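Local coordinates for protein fimbrial structural subunit (Actinomyces naeslundii, PDB 3QDH) that forms the shaft of Actinomyces type 2 fimbriae and, as an adhesin, mediates interactions with streptococci and host cells in oral biofilms, at residues D36-Y41 / Y131-P136; Y43-D48 / Q124-T129; S63-T68 / P99-S104; P71-V76 / T88-K93. One frame throughout, in Å; residues are numbered along the deposited sequence.

Contact 1 of 4, residues D36-Y41 / Y131-P136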
loop_
_atom_site.group_PDB
_atom_site.type_symbol
_atom_site.label_atom_id
_atom_site.label_comp_id
_atom_site.label_asym_id
_atom_site.label_seq_id
_atom_site.Cartn_x
_atom_site.Cartn_y
_atom_site.Cartn_z
ATOM N N ASP A 36 -1.319 0.476 -36.459
ATOM C CA ASP A 36 -1.171 0.149 -37.878
ATOM C C ASP A 36 0.097 -0.660 -38.077
ATOM O O ASP A 36 1.055 -0.526 -37.299
ATOM C CB ASP A 36 -1.072 1.420 -38.721
ATOM C CG ASP A 36 -2.332 2.241 -38.687
ATOM O OD1 ASP A 36 -3.390 1.714 -38.271
ATOM O OD2 ASP A 36 -2.272 3.425 -39.089
ATOM N N ALA A 37 0.102 -1.479 -39.125
ATOM C CA ALA A 37 1.260 -2.293 -39.500
ATOM C C ALA A 37 2.595 -1.531 -39.446
ATOM O O ALA A 37 3.577 -2.057 -38.932
ATOM C CB ALA A 37 1.048 -2.909 -40.891
ATOM N N LYS A 38 2.614 -0.293 -39.950
ATOM C CA LYS A 38 3.859 0.486 -40.048
ATOM C C LYS A 38 3.978 1.587 -38.982
ATOM O O LYS A 38 4.706 2.566 -39.166
ATOM C CB LYS A 38 4.017 1.088 -41.461
ATOM C CG LYS A 38 4.215 0.062 -42.588
ATOM C CD LYS A 38 5.596 -0.595 -42.504
ATOM C CE LYS A 38 5.975 -1.300 -43.806
ATOM N NZ LYS A 38 7.223 -2.118 -43.638
ATOM N N SER A 39 3.257 1.424 -37.875
ATOM C CA SER A 39 3.363 2.336 -36.735
ATOM C C SER A 39 4.116 1.624 -35.612
ATOM O O SER A 39 3.781 0.487 -35.256
ATOM C CB SER A 39 1.958 2.771 -36.285
ATOM O OG SER A 39 2.001 3.474 -35.055
ATOM N N PHE A 40 5.140 2.279 -35.064
ATOM C CA PHE A 40 5.980 1.671 -34.033
ATOM C C PHE A 40 6.110 2.557 -32.813
ATOM O O PHE A 40 6.048 3.775 -32.936
ATOM C CB PHE A 40 7.387 1.402 -34.580
ATOM C CG PHE A 40 7.397 0.574 -35.828
ATOM C CD1 PHE A 40 7.484 -0.811 -35.756
ATOM C CD2 PHE A 40 7.306 1.180 -37.074
ATOM C CE1 PHE A 40 7.487 -1.594 -36.919
ATOM C CE2 PHE A 40 7.301 0.414 -38.247
ATOM C CZ PHE A 40 7.394 -0.977 -38.165
ATOM N N TYR A 41 6.292 1.942 -31.642
ATOM C CA TYR A 41 6.633 2.690 -30.420
ATOM C C TYR A 41 8.035 3.295 -30.472
ATOM O O TYR A 41 9.009 2.610 -30.792
ATOM C CB TYR A 41 6.539 1.809 -29.170
ATOM C CG TYR A 41 5.121 1.391 -28.852
ATOM C CD1 TYR A 41 4.199 2.305 -28.335
ATOM C CD2 TYR A 41 4.701 0.078 -29.081
ATOM C CE1 TYR A 41 2.882 1.914 -28.048
ATOM C CE2 TYR A 41 3.397 -0.324 -28.788
ATOM C CZ TYR A 41 2.497 0.598 -28.281
ATOM O OH TYR A 41 1.215 0.182 -28.025
ATOM N N TYR A 131 5.076 6.578 -37.639
ATOM C CA TYR A 131 5.019 5.813 -38.884
ATOM C C TYR A 131 6.437 5.707 -39.441
ATOM O O TYR A 131 7.161 6.705 -39.525
ATOM C CB TYR A 131 4.081 6.471 -39.912
ATOM C CG TYR A 131 3.814 5.633 -41.157
ATOM C CD1 TYR A 131 4.716 5.615 -42.226
ATOM C CD2 TYR A 131 2.656 4.869 -41.265
ATOM C CE1 TYR A 131 4.469 4.847 -43.368
ATOM C CE2 TYR A 131 2.398 4.100 -42.406
ATOM C CZ TYR A 131 3.309 4.094 -43.447
ATOM O OH TYR A 131 3.056 3.331 -44.573
ATOM N N ALA A 132 6.845 4.490 -39.775
ATOM C CA ALA A 132 8.148 4.269 -40.384
ATOM C C ALA A 132 8.088 3.109 -41.375
ATOM O O ALA A 132 7.359 2.137 -41.170
ATOM C CB ALA A 132 9.209 4.020 -39.320
ATOM N N GLU A 133 8.848 3.224 -42.459
ATOM C CA GLU A 133 8.966 2.114 -43.406
ATOM C C GLU A 133 9.876 1.031 -42.841
ATOM O O GLU A 133 9.731 -0.149 -43.167
ATOM C CB GLU A 133 9.437 2.597 -44.780
ATOM C CG GLU A 133 8.306 3.120 -45.663
ATOM C CD GLU A 133 7.188 2.098 -45.884
ATOM O OE1 GLU A 133 7.484 0.888 -46.029
ATOM O OE2 GLU A 133 6.006 2.510 -45.919
ATOM N N GLN A 134 10.800 1.437 -41.977
ATOM C CA GLN A 134 11.635 0.504 -41.229
ATOM C C GLN A 134 11.499 0.752 -39.724
ATOM O O GLN A 134 11.519 1.904 -39.286
ATOM C CB GLN A 134 13.104 0.624 -41.662
ATOM C CG GLN A 134 13.406 0.052 -43.054
ATOM C CD GLN A 134 13.445 -1.478 -43.088
ATOM O OE1 GLN A 134 13.977 -2.127 -42.180
ATOM N NE2 GLN A 134 12.886 -2.059 -44.147
ATOM N N PRO A 135 11.360 -0.328 -38.931
ATOM C CA PRO A 135 11.194 -0.273 -37.468
ATOM C C PRO A 135 12.350 0.419 -36.723
ATOM O O PRO A 135 13.493 -0.036 -36.811
ATOM C CB PRO A 135 11.112 -1.755 -37.067
ATOM C CG PRO A 135 11.668 -2.516 -38.239
ATOM C CD PRO A 135 11.282 -1.713 -39.434
ATOM N N PRO A 136 12.056 1.505 -35.974
ATOM C CA PRO A 136 13.142 2.280 -35.358
ATOM C C PRO A 136 13.602 1.821 -33.975
ATOM O O PRO A 136 12.846 1.188 -33.234
ATOM C CB PRO A 136 12.549 3.693 -35.258
ATOM C CG PRO A 136 11.080 3.473 -35.102
ATOM C CD PRO A 136 10.742 2.161 -35.798
#
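Phe40 and Lys38 carry most of this contact, and they use it differently. The Phe40 ring lies beside Pro135, whose CA stands 3.8 Å from the Phe40 ring centroid, almost on the ring normal. This is a CH-pi contact over the face. Pro135 CB lies over the same face, nearest to Phe40 CE1. Pro136 CD packs on Phe40 CB at 3.6 Å, and Ala132 O meets the ring edge at Phe40 CE2, in the ring plane.

Lys38 has CG beside its backbone N and bends at chi2 (-71°). Its CB sits over one face of the Tyr131 ring, 3.9 Å from the centroid. The bent chain crosses toward Glu133. Lys38 NZ donates to Glu133 O at 3.2 Å, from above the carbonyl plane, and makes a long salt bridge to Glu133 OE1 at 3.8 Å.

The backbone sets these positions. Ser39 and Tyr131 form an antiparallel non-hydrogen-bonded pair at the end of a sheet in the N2-like domain. Ala132 N donates to Lys38 O at 2.9 Å, nearly along the C=O axis. A type I turn from Asp36 to Ser39 leads into strand 39-49. Lys96, from helix 89-96, makes a cation-pi contact with Phe40 and bonds Ser39 O.

The contact lies at the surface. Between these segments, one straight backbone bond, a lysine-to-carbonyl bond and aromatic packing hold the proline-rich chain; the long ion pair probably adds less.

Contact 2 of 4, residues Y43-D48 / Q124-T129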
loop_
_atom_site.group_PDB
_atom_site.type_symbol
_atom_site.label_atom_id
_atom_site.label_comp_id
_atom_site.label_asym_id
_atom_site.label_seq_id
_atom_site.Cartn_x
_atom_site.Cartn_y
_atom_site.Cartn_z
ATOM N N TYR A 43 8.748 4.762 -27.575
ATOM C CA TYR A 43 8.939 4.365 -26.192
ATOM C C TYR A 43 7.591 4.028 -25.564
ATOM O O TYR A 43 6.551 4.348 -26.121
ATOM C CB TYR A 43 9.667 5.470 -25.369
ATOM C CG TYR A 43 9.024 6.834 -25.502
ATOM C CD1 TYR A 43 7.941 7.206 -24.698
ATOM C CD2 TYR A 43 9.509 7.760 -26.439
ATOM C CE1 TYR A 43 7.321 8.469 -24.868
ATOM C CE2 TYR A 43 8.917 9.015 -26.605
ATOM C CZ TYR A 43 7.831 9.361 -25.820
ATOM O OH TYR A 43 7.265 10.603 -25.985
ATOM N N PHE A 44 7.634 3.367 -24.416
ATOM C CA PHE A 44 6.442 3.024 -23.639
ATOM C C PHE A 44 6.872 2.865 -22.181
ATOM O O PHE A 44 7.652 1.977 -21.849
ATOM C CB PHE A 44 5.783 1.732 -24.185
ATOM C CG PHE A 44 4.435 1.419 -23.570
ATOM C CD1 PHE A 44 3.288 1.369 -24.362
ATOM C CD2 PHE A 44 4.324 1.166 -22.213
ATOM C CE1 PHE A 44 2.029 1.085 -23.789
ATOM C CE2 PHE A 44 3.072 0.882 -21.626
ATOM C CZ PHE A 44 1.936 0.833 -22.414
ATOM N N GLN A 45 6.365 3.733 -21.305
ATOM C CA GLN A 45 6.796 3.759 -19.911
ATOM C C GLN A 45 5.603 3.907 -18.979
ATOM O O GLN A 45 4.738 4.747 -19.221
ATOM C CB GLN A 45 7.766 4.934 -19.690
ATOM C CG GLN A 45 8.331 5.089 -18.257
ATOM C CD GLN A 45 9.205 6.329 -18.133
ATOM O OE1 GLN A 45 10.438 6.267 -18.250
ATOM N NE2 GLN A 45 8.566 7.466 -17.927
ATOM N N LEU A 46 5.569 3.104 -17.914
ATOM C CA LEU A 46 4.642 3.336 -16.814
ATOM C C LEU A 46 5.390 4.135 -15.736
ATOM O O LEU A 46 6.509 3.782 -15.347
ATOM C CB LEU A 46 4.110 2.014 -16.246
ATOM C CG LEU A 46 3.293 1.091 -17.185
ATOM C CD1 LEU A 46 3.035 -0.252 -16.502
ATOM C CD2 LEU A 46 1.983 1.741 -17.648
ATOM N N ARG A 47 4.769 5.217 -15.275
ATOM C CA ARG A 47 5.413 6.153 -14.360
ATOM C C ARG A 47 4.498 6.392 -13.170
ATOM O O ARG A 47 3.284 6.446 -13.324
ATOM C CB ARG A 47 5.681 7.483 -15.057
ATOM C CG ARG A 47 6.496 8.485 -14.227
ATOM C CD ARG A 47 6.765 9.741 -15.033
ATOM N NE ARG A 47 7.759 9.522 -16.091
ATOM C CZ ARG A 47 8.227 10.485 -16.885
ATOM N NH1 ARG A 47 7.777 11.738 -16.749
ATOM N NH2 ARG A 47 9.142 10.204 -17.813
ATOM N N ASP A 48 5.098 6.545 -11.994
ATOM C CA ASP A 48 4.349 6.737 -10.763
ATOM C C ASP A 48 5.240 7.467 -9.767
ATOM O O ASP A 48 6.289 6.957 -9.364
ATOM C CB ASP A 48 3.885 5.379 -10.196
ATOM C CG ASP A 48 2.756 5.509 -9.167
ATOM O OD1 ASP A 48 2.791 6.435 -8.335
ATOM O OD2 ASP A 48 1.840 4.654 -9.158
ATOM N N GLN A 124 0.935 7.223 -14.596
ATOM C CA GLN A 124 0.832 7.722 -15.952
ATOM C C GLN A 124 1.393 6.710 -16.950
ATOM O O GLN A 124 2.198 5.860 -16.580
ATOM C CB GLN A 124 1.605 9.032 -16.067
ATOM C CG GLN A 124 0.921 10.187 -15.344
ATOM C CD GLN A 124 1.720 11.456 -15.376
ATOM O OE1 GLN A 124 2.952 11.438 -15.312
ATOM N NE2 GLN A 124 1.018 12.586 -15.456
ATOM N N VAL A 125 0.953 6.796 -18.199
ATOM C CA VAL A 125 1.604 6.075 -19.285
ATOM C C VAL A 125 2.234 7.108 -20.213
ATOM O O VAL A 125 1.561 8.024 -20.702
ATOM C CB VAL A 125 0.672 5.049 -20.004
ATOM C CG1 VAL A 125 -0.615 5.696 -20.502
ATOM C CG2 VAL A 125 1.406 4.356 -21.160
ATOM N N ILE A 126 3.542 6.984 -20.392
ATOM C CA ILE A 126 4.320 7.875 -21.246
ATOM C C ILE A 126 4.725 7.046 -22.454
ATOM O O ILE A 126 5.607 6.196 -22.362
ATOM C CB ILE A 126 5.599 8.413 -20.508
ATOM C CG1 ILE A 126 5.274 8.937 -19.088
ATOM C CG2 ILE A 126 6.364 9.440 -21.362
ATOM C CD1 ILE A 126 4.099 9.843 -18.989
ATOM N N SER A 127 4.046 7.266 -23.573
ATOM C CA SER A 127 4.344 6.517 -24.790
ATOM C C SER A 127 4.108 7.364 -26.035
ATOM O O SER A 127 3.399 8.373 -25.995
ATOM C CB SER A 127 3.565 5.193 -24.854
ATOM O OG SER A 127 2.165 5.396 -24.913
ATOM N N ASP A 128 4.747 6.964 -27.127
ATOM C CA ASP A 128 4.572 7.647 -28.398
ATOM C C ASP A 128 4.876 6.670 -29.520
ATOM O O ASP A 128 5.624 5.706 -29.331
ATOM C CB ASP A 128 5.499 8.867 -28.454
ATOM C CG ASP A 128 5.055 9.908 -29.472
ATOM O OD1 ASP A 128 3.892 9.882 -29.958
ATOM O OD2 ASP A 128 5.896 10.773 -29.773
ATOM N N THR A 129 4.293 6.924 -30.684
ATOM C CA THR A 129 4.467 6.074 -31.854
ATOM C C THR A 129 4.803 6.928 -33.067
ATOM O O THR A 129 4.533 8.131 -33.073
ATOM C CB THR A 129 3.175 5.311 -32.173
ATOM O OG1 THR A 129 2.095 6.248 -32.245
ATOM C CG2 THR A 129 2.879 4.260 -31.087
HETATM O O HOH W 1 4.858 11.289 -24.872
HETATM O O HOH W 2 7.753 11.890 -28.250
HETATM O O HOH W 3 4.977 12.984 -15.863
#
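Four firm backbone bonds and one weak one join these antiparallel strands. Gln45 and Ile126 exchange both bonds: Ile126 N reaches Gln45 O at 2.8 Å, nearly straight (172°), while Gln45 N reaches Ile126 O at a more bent 138°. Arg47 and Gln124 exchange two, with Gln124 N to Arg47 O at 2.8 Å. Asp128 N to Tyr43 O is weak, at 3.3 Å.

Both strands belong to the mixed sheet of the N2-like domain, consistent with the CnaA-type (DEv-IgG) fold. Phe44 turns its ring to the face that packs on helix 89-96 and Val103. Val125 CG2 lies over one face of that ring, 4.1 Å from the centroid.

The opposite sheet face carries Tyr43, Arg47, Gln124 and Ile126. Arg47 bends at chi3, which lays its guanidinium flat over Ile126 CG1. Its NH2 and NH1 donate to the carbonyls of Pro142 and Ala143. A water accepts from Arg47 NH1 and donates to Gln124 OE1, and Gln124 NE2 bonds Thr150 OG1. Tyr43 takes the crowded chi1 position (51°), which swings its ring across to Asp128, Asp128 CB 3.5 Å from Tyr43 OH. A second water links that hydroxyl to Asp128 OD2, also salt-bridged to Lys42.

Contact 3 of 4, residues S63-T68 / P99-S104; sequences SLEGTT and PGKKVS
Two strands of an antiparallel sheet in the N2-like domain, an Ig-like fold, pair here where strand 57-64 ends and strand 102-111 begins. Glu65, Ser63 and Lys101 bury the most surface.

Glu65 does the most. It stands just past the strand, yet its backbone continues the ladder: Glu65 N donates to Lys102 O at 2.9 Å, in the carbonyl plane. Its side chain supplies the second bond of the same pairing. CG is anti to the backbone N (chi1 -176°) and the chain is extended. This brings Glu65 OE1 to Lys102 N at 2.9 Å, an almost straight bond (166°) on the anti lone pair. A carboxylate oxygen thus takes the place of a backbone acceptor. Lys101 NZ and Lys102 NZ lie 5.7 and 5.6 Å from Glu65 OE1, not in contact; they could still favour its negative charge at a distance.

Ser63 and Ser104 form a hydrogen-bonded pair, with Ser63 N to Ser104 O at 2.9 Å and Ser104 N to Ser63 O at 3.0 Å. Their side chains share one face of the sheet, where Ser104 OG rests against Ser63 CB. Ser63 OG bonds Glu61 O.

Leu64 lies on the other face, which is buried under helix 89-96. Its CD1 crosses to Val103 CG2 at 4.0 Å, and Ile95 of the helix covers Val103.

Lys101 uses its aliphatic part. A type II turn from Leu64 to Thr67, with Gly66 at positive phi (88°), presents the Glu65 carbonyl to this chain. Lys101 CB packs against Glu65 O at 3.6 Å.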
loop_
_atom_site.group_PDB
_atom_site.type_symbol
_atom_site.label_atom_id
_atom_site.label_comp_id
_atom_site.label_asym_id
_atom_site.label_seq_id
_atom_site.Cartn_x
_atom_site.Cartn_y
_atom_site.Cartn_z
ATOM N N SER A 63 4.280 -7.018 -16.254
ATOM C CA SER A 63 3.595 -8.040 -17.036
ATOM C C SER A 63 3.015 -7.529 -18.343
ATOM O O SER A 63 2.648 -6.365 -18.468
ATOM C CB SER A 63 2.468 -8.674 -16.209
ATOM O OG SER A 63 2.953 -9.065 -14.932
ATOM N N LEU A 64 2.940 -8.427 -19.318
ATOM C CA LEU A 64 2.165 -8.197 -20.518
ATOM C C LEU A 64 1.195 -9.362 -20.616
ATOM O O LEU A 64 1.612 -10.516 -20.766
ATOM C CB LEU A 64 3.060 -8.137 -21.760
ATOM C CG LEU A 64 2.322 -8.056 -23.108
ATOM C CD1 LEU A 64 1.399 -6.829 -23.217
ATOM C CD2 LEU A 64 3.320 -8.101 -24.275
ATOM N N GLU A 65 -0.094 -9.053 -20.517
ATOM C CA GLU A 65 -1.144 -10.071 -20.454
ATOM C C GLU A 65 -1.077 -11.047 -21.627
ATOM O O GLU A 65 -1.020 -10.631 -22.789
ATOM C CB GLU A 65 -2.502 -9.380 -20.413
ATOM C CG GLU A 65 -3.691 -10.300 -20.262
ATOM C CD GLU A 65 -4.992 -9.600 -20.580
ATOM O OE1 GLU A 65 -4.967 -8.476 -21.150
ATOM O OE2 GLU A 65 -6.050 -10.188 -20.261
ATOM N N GLY A 66 -1.083 -12.343 -21.307
ATOM C CA GLY A 66 -1.085 -13.400 -22.316
ATOM C C GLY A 66 0.309 -13.809 -22.767
ATOM O O GLY A 66 0.452 -14.651 -23.659
ATOM N N THR A 67 1.320 -13.214 -22.133
ATOM C CA THR A 67 2.728 -13.351 -22.499
ATOM C C THR A 67 3.532 -13.595 -21.230
ATOM O O THR A 67 3.098 -13.217 -20.139
ATOM C CB THR A 67 3.225 -12.047 -23.201
ATOM O OG1 THR A 67 2.894 -12.109 -24.588
ATOM C CG2 THR A 67 4.726 -11.834 -23.063
ATOM N N THR A 68 4.687 -14.245 -21.361
ATOM C CA THR A 68 5.668 -14.254 -20.291
ATOM C C THR A 68 6.881 -13.438 -20.751
ATOM O O THR A 68 7.565 -13.808 -21.712
ATOM C CB THR A 68 6.077 -15.687 -19.849
ATOM O OG1 THR A 68 4.907 -16.400 -19.440
ATOM C CG2 THR A 68 7.035 -15.625 -18.672
ATOM N N PRO A 99 -1.885 -6.219 -29.365
ATOM C CA PRO A 99 -2.927 -5.201 -29.264
ATOM C C PRO A 99 -4.100 -5.665 -28.397
ATOM O O PRO A 99 -4.470 -6.840 -28.447
ATOM C CB PRO A 99 -3.377 -5.019 -30.716
ATOM C CG PRO A 99 -3.036 -6.330 -31.377
ATOM C CD PRO A 99 -1.756 -6.732 -30.743
ATOM N N GLY A 100 -4.648 -4.752 -27.590
ATOM C CA GLY A 100 -5.751 -5.071 -26.678
ATOM C C GLY A 100 -5.363 -5.772 -25.380
ATOM O O GLY A 100 -6.226 -6.058 -24.543
ATOM N N LYS A 101 -4.076 -6.067 -25.207
ATOM C CA LYS A 101 -3.619 -6.750 -24.001
ATOM C C LYS A 101 -3.125 -5.759 -22.962
ATOM O O LYS A 101 -2.568 -4.703 -23.309
ATOM C CB LYS A 101 -2.522 -7.776 -24.316
ATOM C CG LYS A 101 -2.885 -8.806 -25.410
ATOM C CD LYS A 101 -3.974 -9.788 -24.966
ATOM C CE LYS A 101 -4.165 -10.888 -26.018
ATOM N NZ LYS A 101 -5.578 -11.358 -26.080
ATOM N N LYS A 102 -3.303 -6.107 -21.689
ATOM C CA LYS A 102 -2.871 -5.220 -20.607
ATOM C C LYS A 102 -1.383 -5.254 -20.288
ATOM O O LYS A 102 -0.800 -6.317 -20.030
ATOM C CB LYS A 102 -3.704 -5.442 -19.342
ATOM C CG LYS A 102 -5.094 -4.825 -19.429
ATOM C CD LYS A 102 -5.931 -5.170 -18.196
ATOM C CE LYS A 102 -7.415 -4.935 -18.472
ATOM N NZ LYS A 102 -8.286 -5.725 -17.539
ATOM N N VAL A 103 -0.778 -4.065 -20.326
ATOM C CA VAL A 103 0.582 -3.838 -19.868
ATOM C C VAL A 103 0.475 -3.334 -18.429
ATOM O O VAL A 103 -0.211 -2.336 -18.179
ATOM C CB VAL A 103 1.282 -2.741 -20.699
ATOM C CG1 VAL A 103 2.741 -2.647 -20.299
ATOM C CG2 VAL A 103 1.121 -2.993 -22.224
ATOM N N SER A 104 1.151 -4.004 -17.497
ATOM C CA SER A 104 0.975 -3.693 -16.078
ATOM C C SER A 104 2.236 -3.801 -15.224
ATOM O O SER A 104 3.234 -4.402 -15.622
ATOM C CB SER A 104 -0.153 -4.556 -15.479
ATOM O OG SER A 104 0.181 -5.930 -15.523
#

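Contact 4 of 4, residues P71-V76 / T88-K93. With ZN (zinc ion), chain B.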
loop_
_atom_site.group_PDB
_atom_site.type_symbol
_atom_site.label_atom_id
_atom_site.label_comp_id
_atom_site.label_asym_id
_atom_site.label_seq_id
_atom_site.Cartn_x
_atom_site.Cartn_y
_atom_site.Cartn_z
ATOM N N PRO A 71 13.578 -10.860 -18.388
ATOM C CA PRO A 71 14.141 -9.750 -17.607
ATOM C C PRO A 71 14.735 -8.610 -18.445
ATOM O O PRO A 71 14.906 -7.493 -17.920
ATOM C CB PRO A 71 15.237 -10.428 -16.774
ATOM C CG PRO A 71 14.832 -11.849 -16.701
ATOM C CD PRO A 71 14.214 -12.142 -18.027
ATOM N N THR A 72 15.031 -8.867 -19.721
ATOM C CA THR A 72 15.572 -7.823 -20.609
ATOM C C THR A 72 14.499 -7.049 -21.394
ATOM O O THR A 72 14.834 -6.264 -22.294
ATOM C CB THR A 72 16.669 -8.363 -21.581
ATOM O OG1 THR A 72 16.112 -9.340 -22.466
ATOM C CG2 THR A 72 17.800 -8.999 -20.800
ATOM N N ASP A 73 13.224 -7.272 -21.049
ATOM C CA ASP A 73 12.092 -6.608 -21.717
ATOM C C ASP A 73 11.789 -5.199 -21.187
ATOM O O ASP A 73 11.101 -4.422 -21.843
ATOM C CB ASP A 73 10.835 -7.495 -21.681
ATOM C CG ASP A 73 10.917 -8.653 -22.681
ATOM O OD1 ASP A 73 11.682 -8.504 -23.657
ATOM O OD2 ASP A 73 10.250 -9.699 -22.494
ATOM N N TYR A 74 12.331 -4.876 -20.021
ATOM C CA TYR A 74 12.041 -3.598 -19.375
ATOM C C TYR A 74 13.119 -3.280 -18.355
ATOM O O TYR A 74 13.914 -4.145 -17.975
ATOM C CB TYR A 74 10.669 -3.663 -18.673
ATOM C CG TYR A 74 10.602 -4.814 -17.710
ATOM C CD1 TYR A 74 10.997 -4.656 -16.382
ATOM C CD2 TYR A 74 10.195 -6.083 -18.139
ATOM C CE1 TYR A 74 10.970 -5.733 -15.496
ATOM C CE2 TYR A 74 10.167 -7.163 -17.265
ATOM C CZ TYR A 74 10.553 -6.979 -15.949
ATOM O OH TYR A 74 10.529 -8.039 -15.079
ATOM N N LYS A 75 13.123 -2.034 -17.892
ATOM C CA LYS A 75 13.988 -1.619 -16.801
ATOM C C LYS A 75 13.144 -0.866 -15.777
ATOM O O LYS A 75 12.395 0.034 -16.137
ATOM C CB LYS A 75 15.103 -0.707 -17.310
ATOM C CG LYS A 75 16.274 -1.434 -17.964
ATOM C CD LYS A 75 17.276 -0.436 -18.537
ATOM C CE LYS A 75 18.490 -1.134 -19.125
ATOM N NZ LYS A 75 19.232 -0.218 -20.054
ATOM N N VAL A 76 13.276 -1.249 -14.515
ATOM C CA VAL A 76 12.638 -0.533 -13.405
ATOM C C VAL A 76 13.684 0.366 -12.732
ATOM O O VAL A 76 14.800 -0.074 -12.451
ATOM C CB VAL A 76 12.031 -1.506 -12.389
ATOM C CG1 VAL A 76 11.304 -0.735 -11.261
ATOM C CG2 VAL A 76 11.075 -2.490 -13.080
ATOM N N THR A 88 12.132 -1.999 -23.091
ATOM C CA THR A 88 13.307 -1.961 -23.950
ATOM C C THR A 88 12.861 -2.206 -25.392
ATOM O O THR A 88 11.683 -2.449 -25.646
ATOM C CB THR A 88 14.301 -3.073 -23.556
ATOM O OG1 THR A 88 13.626 -4.327 -23.670
ATOM C CG2 THR A 88 14.821 -2.877 -22.113
ATOM N N ALA A 89 13.796 -2.197 -26.339
ATOM C CA ALA A 89 13.437 -2.455 -27.738
ATOM C C ALA A 89 12.636 -3.761 -27.931
ATOM O O ALA A 89 11.608 -3.771 -28.622
ATOM C CB ALA A 89 14.684 -2.440 -28.628
ATOM N N GLU A 90 13.099 -4.845 -27.304
ATOM C CA GLU A 90 12.412 -6.152 -27.354
ATOM C C GLU A 90 11.012 -6.058 -26.763
ATOM O O GLU A 90 10.053 -6.634 -27.288
ATOM C CB GLU A 90 13.138 -7.168 -26.476
ATOM C CG GLU A 90 14.269 -7.911 -27.056
ATOM C CD GLU A 90 15.091 -8.582 -25.949
ATOM O OE1 GLU A 90 14.526 -9.274 -25.051
ATOM O OE2 GLU A 90 16.317 -8.397 -25.976
ATOM N N GLY A 91 10.921 -5.368 -25.634
ATOM C CA GLY A 91 9.637 -5.156 -24.965
ATOM C C GLY A 91 8.654 -4.374 -25.824
ATOM O O GLY A 91 7.468 -4.682 -25.857
ATOM N N LEU A 92 9.146 -3.358 -26.530
ATOM C CA LEU A 92 8.270 -2.542 -27.374
ATOM C C LEU A 92 7.730 -3.334 -28.542
ATOM O O LEU A 92 6.585 -3.148 -28.934
ATOM C CB LEU A 92 8.996 -1.286 -27.896
ATOM C CG LEU A 92 9.475 -0.294 -26.832
ATOM C CD1 LEU A 92 10.250 0.853 -27.518
ATOM C CD2 LEU A 92 8.297 0.255 -26.029
ATOM N N LYS A 93 8.555 -4.229 -29.090
ATOM C CA LYS A 93 8.107 -5.130 -30.150
ATOM C C LYS A 93 6.993 -6.065 -29.634
ATOM O O LYS A 93 6.001 -6.290 -30.322
ATOM C CB LYS A 93 9.306 -5.939 -30.668
ATOM C CG LYS A 93 8.966 -6.965 -31.732
ATOM C CD LYS A 93 10.220 -7.576 -32.357
ATOM C CE LYS A 93 10.614 -6.854 -33.631
ATOM N NZ LYS A 93 9.689 -7.206 -34.769
HETATM ZN ZN ZN B . 12.792 -10.002 -24.467
#
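Zinc coordination links the two segments. Asp73 OD1 and Glu90 OE1 each bind the ion at 2.0 Å, and Asp70 supplies the third protein ligand. Asp73 and Glu90 meet at about a right angle, their carboxylate planes 84° apart. Asp73 OD1 and Glu90 OE1, both on the metal, are 3.3 Å apart. Glu90 is the one ligand on helix 89-96; its extended chain crosses Thr72 obliquely.

Hydrogen bonds hold Thr72 and Asp73 to the start of the helix. Thr88, the N-cap residue, grips two successive carbonyls. Thr88 OG1 donates to Thr72 O at 2.7 Å, on a lone pair in the carbonyl plane. Thr88 N donates to Asp73 O at 2.9 Å, a straight bond (169°) that arrives from above the carbonyl plane. In the second shell, Thr72 OG1 bonds Asp70 OD1, and Arg94 makes a salt bridge with Asp73 OD2.

Close backbone packing completes the contact. Gly91 CA points a C-H at Asp73 O from 3.5 Å, and glycine, with no side chain, allows this approach.

Three carboxylates converge on one cation; zinc would offset their mutual repulsion, and Arg94 more of the negative charge. With ligands on both segments, the ion ties residues 70-73 to the helix.

All four contacts lie in the same N2-like domain. Along the chain, contact 4 is nested in contact 3, that in contact 2, and that in contact 1. Contacts 1 and 2 share strand 39-49. Contact 2 is the most buried, contacts 3 and 4 are partly buried, and contact 1 lies at the surface. Contact 3 belongs to a second sheet of the domain, and Phe44 and Leu46 of contact 2 pack on its Val103 and Ser104. Helix 89-96 bridges the set, with Leu92 touching both Phe44 and Tyr41. Chemistry follows place: a regular backbone ladder in contact 2, one finished by a glutamate side chain in contact 3, proline-aromatic packing in contact 1, and metal coordination in contact 4.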